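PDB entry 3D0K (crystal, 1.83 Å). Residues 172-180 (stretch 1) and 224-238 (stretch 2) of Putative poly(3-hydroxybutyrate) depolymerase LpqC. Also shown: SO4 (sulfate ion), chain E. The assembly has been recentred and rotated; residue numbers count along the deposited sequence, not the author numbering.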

# COMPACT_ATOMS: atom_id res chain seq x y z
N ALA A 172 0.51 0.08 6.91
CA ALA A 172 0.26 -0.50 8.19
C ALA A 172 1.35 -1.54 8.54
O ALA A 172 1.59 -2.46 7.75
N ASN A 173 1.96 -1.45 9.71
CA ASN A 173 3.02 -2.44 10.10
C ASN A 173 4.03 -2.81 8.99
O ASN A 173 4.29 -3.99 8.80
N PRO A 174 4.59 -1.84 8.24
CA PRO A 174 5.68 -2.26 7.35
C PRO A 174 6.83 -2.92 8.14
O PRO A 174 7.15 -2.44 9.24
N GLY A 175 7.47 -3.95 7.56
CA GLY A 175 8.60 -4.63 8.23
C GLY A 175 9.82 -3.70 8.36
O GLY A 175 10.55 -3.79 9.33
N TRP A 176 10.04 -2.82 7.38
CA TRP A 176 11.12 -1.82 7.47
C TRP A 176 10.86 -0.76 6.38
O TRP A 176 9.94 -0.92 5.58
N TYR A 177 11.66 0.29 6.34
CA TYR A 177 11.28 1.47 5.58
C TYR A 177 12.44 1.95 4.72
O TYR A 177 13.62 1.93 5.11
N THR A 178 12.07 2.52 3.59
CA THR A 178 12.99 3.37 2.81
C THR A 178 12.98 4.73 3.52
O THR A 178 11.93 5.42 3.59
N LEU A 179 14.13 5.16 4.01
CA LEU A 179 14.19 6.41 4.76
C LEU A 179 14.19 7.60 3.81
O LEU A 179 14.71 7.49 2.72
N PRO A 180 13.63 8.74 4.24
CA PRO A 180 13.44 9.92 3.35
C PRO A 180 14.75 10.72 3.29
O PRO A 180 14.87 11.83 3.83
N LEU A 224 10.57 -11.31 9.96
CA LEU A 224 10.91 -9.91 10.23
C LEU A 224 12.17 -9.51 9.47
O LEU A 224 13.21 -10.14 9.65
N PRO A 225 12.10 -8.44 8.64
CA PRO A 225 13.30 -8.02 7.92
C PRO A 225 14.50 -7.87 8.86
O PRO A 225 14.44 -7.11 9.84
N SER A 226 15.57 -8.60 8.56
CA SER A 226 16.71 -8.72 9.46
C SER A 226 18.05 -8.34 8.86
O SER A 226 19.07 -8.60 9.49
N GLU A 227 18.07 -7.74 7.67
CA GLU A 227 19.31 -7.15 7.13
C GLU A 227 19.76 -5.93 7.95
O GLU A 227 18.93 -5.30 8.65
N PRO A 228 21.06 -5.57 7.86
CA PRO A 228 21.54 -4.50 8.74
C PRO A 228 20.75 -3.19 8.62
O PRO A 228 20.54 -2.51 9.64
N ALA A 229 20.31 -2.84 7.41
CA ALA A 229 19.56 -1.61 7.22
C ALA A 229 18.21 -1.68 7.94
O ALA A 229 17.73 -0.66 8.42
N ALA A 230 17.60 -2.85 7.99
CA ALA A 230 16.35 -3.00 8.75
C ALA A 230 16.63 -2.94 10.27
O ALA A 230 15.95 -2.22 11.02
N LEU A 231 17.66 -3.65 10.71
CA LEU A 231 18.00 -3.68 12.16
C LEU A 231 18.27 -2.31 12.76
O LEU A 231 17.80 -2.02 13.86
N ARG A 232 18.98 -1.44 12.01
CA ARG A 232 19.27 -0.06 12.39
C ARG A 232 18.02 0.77 12.70
O ARG A 232 18.07 1.71 13.48
N GLN A 233 16.88 0.42 12.09
CA GLN A 233 15.62 1.11 12.34
C GLN A 233 14.94 0.68 13.64
O GLN A 233 14.04 1.37 14.11
N GLY A 234 15.39 -0.43 14.24
CA GLY A 234 14.80 -0.86 15.54
C GLY A 234 14.57 -2.36 15.66
O GLY A 234 14.70 -3.09 14.68
N PRO A 235 14.26 -2.85 16.88
CA PRO A 235 14.19 -4.31 17.09
C PRO A 235 12.94 -5.01 16.54
O PRO A 235 12.93 -6.25 16.42
N HIS A 236 11.89 -4.24 16.20
CA HIS A 236 10.59 -4.78 15.84
C HIS A 236 9.85 -3.74 15.02
O HIS A 236 10.29 -2.59 14.93
N ARG A 237 8.70 -4.11 14.44
CA ARG A 237 8.08 -3.24 13.46
C ARG A 237 7.57 -1.98 14.13
O ARG A 237 7.56 -0.92 13.53
N TYR A 238 7.09 -2.11 15.37
CA TYR A 238 6.50 -0.97 16.05
C TYR A 238 7.60 0.11 16.26
O TYR A 238 7.38 1.31 15.96

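Packing of residues 172-180 against residues 224-238 of the putative depolymerase LpqC, with 509 Å² buried between them, both sides summed. The polar centre is Gln233, whose CA-to-CB bond points toward stretch 1 and whose m, t rotamer with chi3 near 0° lays the carboxamide alongside the backbone of Tyr177. Both ends of the amide are used: Tyr177 N donates to Gln233 OE1 (3.0 Å, 140°), and Gln233 NE2 donates to Tyr177 O (2.8 Å, 174°). The side chain thus satisfies the peptide donor and acceptor of a residue that lies in no regular strand. The Tyr177 ring (chi1 m) also meets this amide, with Gln233 OE1 near the ring plane at its edge, 3.7 Å from Tyr177 CD2. Leu179, whose CA-to-CB bond points toward stretch 2, takes an m, t rotamer and brings Leu179 CG to 3.7 Å from Gln233 NE2.

Trp176 supplies most of the apolar contact. Its CA-to-CB bond points toward stretch 2, and chi1 p with chi2 at -65° sets the indole beside Pro225 and the alanines of the short helix, with Trp176 CE3 also 3.7 Å from Gln233 NE2. Trp176 CD1 lies 3.7 Å from Pro225 CB, Trp176 CZ3 lies 3.7 Å from Ala229 CB, and Trp176 CB lies 3.7 Å from Ala230 CB. The backbones are close here, with Trp176 CA 5.5 Å from Ala230 CA.

At Gly175 the second stretch approaches about as closely in backbone terms, with Gly175 CA 5.4 Å from Arg237 CA. A CB on Gly175 would lie 2.6 Å from Pro225 CG and 2.5 Å from sulfate O3, a clash with both. The CA-to-CB bond of Arg237 points toward stretch 1, and the side chain takes an m, t, t rotamer with chi4 at 79°; Arg237 CD passes 3.6 Å from Asn173 O and Arg237 NE 3.7 Å from Gly175 CA. Each guanidinium nitrogen has a partner: NE and NH1 of Arg237 both donate to O3 of the sulfate, each at 2.7 Å, with that oxygen near the guanidinium plane, while NH2 is bonded elsewhere in the structure. The ion, probably from the crystallisation liquor, also accepts a weak hydrogen bond from Gly175 N to its O1 (2.9 Å), so it links the two stretches.

A water joins them again. It donates to Pro174 O (2.7 Å from the water O) and to Arg237 O (2.9 Å from the water O), and accepts from Tyr177 OH (2.5 Å from the water O), satisfying two carbonyl acceptors and the phenol donor.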

# COMPACT_ATOMS: atom_id res chain seq x y z
CB ALA A 172 -1.15 -1.14 8.19
CB ASN A 173 2.43 -3.77 10.69
CG ASN A 173 1.60 -3.54 11.95
OD1 ASN A 173 1.82 -2.56 12.67
ND2 ASN A 173 0.57 -4.40 12.19
CB PRO A 174 6.21 -0.93 6.75
CG PRO A 174 4.99 0.00 6.83
CD PRO A 174 4.33 -0.38 8.14
CB TRP A 176 12.52 -2.47 7.31
CG TRP A 176 12.89 -2.79 5.92
CD1 TRP A 176 12.28 -3.71 5.09
CD2 TRP A 176 13.98 -2.22 5.16
NE1 TRP A 176 12.92 -3.71 3.86
CE2 TRP A 176 13.97 -2.85 3.89
CE3 TRP A 176 14.98 -1.28 5.44
CZ2 TRP A 176 14.90 -2.52 2.87
CZ3 TRP A 176 15.94 -0.97 4.42
CH2 TRP A 176 15.87 -1.59 3.17
CB TYR A 177 10.89 2.61 6.53
CG TYR A 177 9.67 2.36 7.38
CD1 TYR A 177 8.41 2.87 6.98
CD2 TYR A 177 9.75 1.58 8.55
CE1 TYR A 177 7.28 2.63 7.73
CE2 TYR A 177 8.61 1.33 9.31
CZ TYR A 177 7.39 1.88 8.88
OH TYR A 177 6.27 1.64 9.63
CB THR A 178 12.39 3.59 1.40
OG1 THR A 178 12.45 2.35 0.66
CG2 THR A 178 13.25 4.62 0.63
CB LEU A 179 15.48 6.43 5.59
CG LEU A 179 15.58 5.25 6.54
CD1 LEU A 179 16.98 5.24 7.20
CD2 LEU A 179 14.45 5.36 7.56
CB PRO A 180 12.31 10.69 4.04
CG PRO A 180 12.49 10.32 5.51
CD PRO A 180 13.05 8.96 5.58
CB LEU A 224 11.10 -9.71 11.73
CG LEU A 224 11.51 -8.33 12.28
CD1 LEU A 224 10.38 -7.29 12.23
CD2 LEU A 224 12.03 -8.48 13.71
CB PRO A 225 12.88 -6.69 7.28
CG PRO A 225 11.39 -6.85 7.07
CD PRO A 225 10.93 -7.60 8.30
CB SER A 226 16.80 -10.15 10.05
OG SER A 226 15.74 -10.37 10.98
CB GLU A 227 19.14 -6.79 5.66
CG GLU A 227 19.23 -8.04 4.75
CD GLU A 227 19.13 -7.72 3.25
OE1 GLU A 227 18.29 -6.87 2.86
OE2 GLU A 227 19.89 -8.35 2.46
CB PRO A 228 22.99 -4.32 8.29
CG PRO A 228 23.37 -5.66 7.74
CD PRO A 228 22.14 -6.12 7.01
CB ALA A 229 19.37 -1.31 5.70
CB ALA A 230 15.63 -4.27 8.38
CB LEU A 231 19.19 -4.62 12.39
CG LEU A 231 18.90 -6.09 12.10
CD1 LEU A 231 20.25 -6.88 12.17
CD2 LEU A 231 17.84 -6.62 13.08
CB ARG A 232 20.08 0.66 11.27
CG ARG A 232 21.55 0.26 11.27
CD ARG A 232 22.43 1.12 10.37
NE ARG A 232 22.19 0.93 8.95
CZ ARG A 232 22.76 -0.01 8.18
NH1 ARG A 232 23.60 -0.91 8.68
NH2 ARG A 232 22.46 -0.06 6.91
CB GLN A 233 14.67 0.89 11.15
CG GLN A 233 15.36 1.38 9.90
CD GLN A 233 14.50 1.31 8.64
OE1 GLN A 233 13.34 0.88 8.70
NE2 GLN A 233 15.08 1.75 7.49
CB PRO A 235 14.26 -4.46 18.62
CG PRO A 235 13.76 -3.12 19.14
CD PRO A 235 14.08 -2.08 18.11
CB HIS A 236 9.77 -5.26 17.07
CG HIS A 236 9.71 -4.28 18.20
ND1 HIS A 236 9.20 -3.00 18.06
CD2 HIS A 236 10.12 -4.37 19.49
CE1 HIS A 236 9.30 -2.35 19.20
NE2 HIS A 236 9.87 -3.15 20.09
CB ARG A 237 6.94 -3.95 12.73
CG ARG A 237 7.40 -5.24 11.98
CD ARG A 237 6.28 -5.79 11.14
NE ARG A 237 6.69 -6.98 10.38
CZ ARG A 237 6.80 -8.21 10.90
NH1 ARG A 237 7.16 -9.22 10.09
NH2 ARG A 237 6.51 -8.45 12.18
CB TYR A 238 5.87 -1.43 17.38
CG TYR A 238 5.28 -0.32 18.24
CD1 TYR A 238 4.38 0.62 17.70
CD2 TYR A 238 5.58 -0.26 19.61
CE1 TYR A 238 3.83 1.61 18.49
CE2 TYR A 238 5.03 0.75 20.43
CZ TYR A 238 4.15 1.67 19.85
OH TYR A 238 3.62 2.67 20.66
S SO4 E . 7.32 -7.60 6.45
O1 SO4 E . 6.92 -6.27 5.98
O2 SO4 E . 8.66 -7.85 5.89
O3 SO4 E . 7.42 -7.75 7.87
O4 SO4 E . 6.54 -8.67 5.86
O HOH W 1 6.32 -0.54 10.92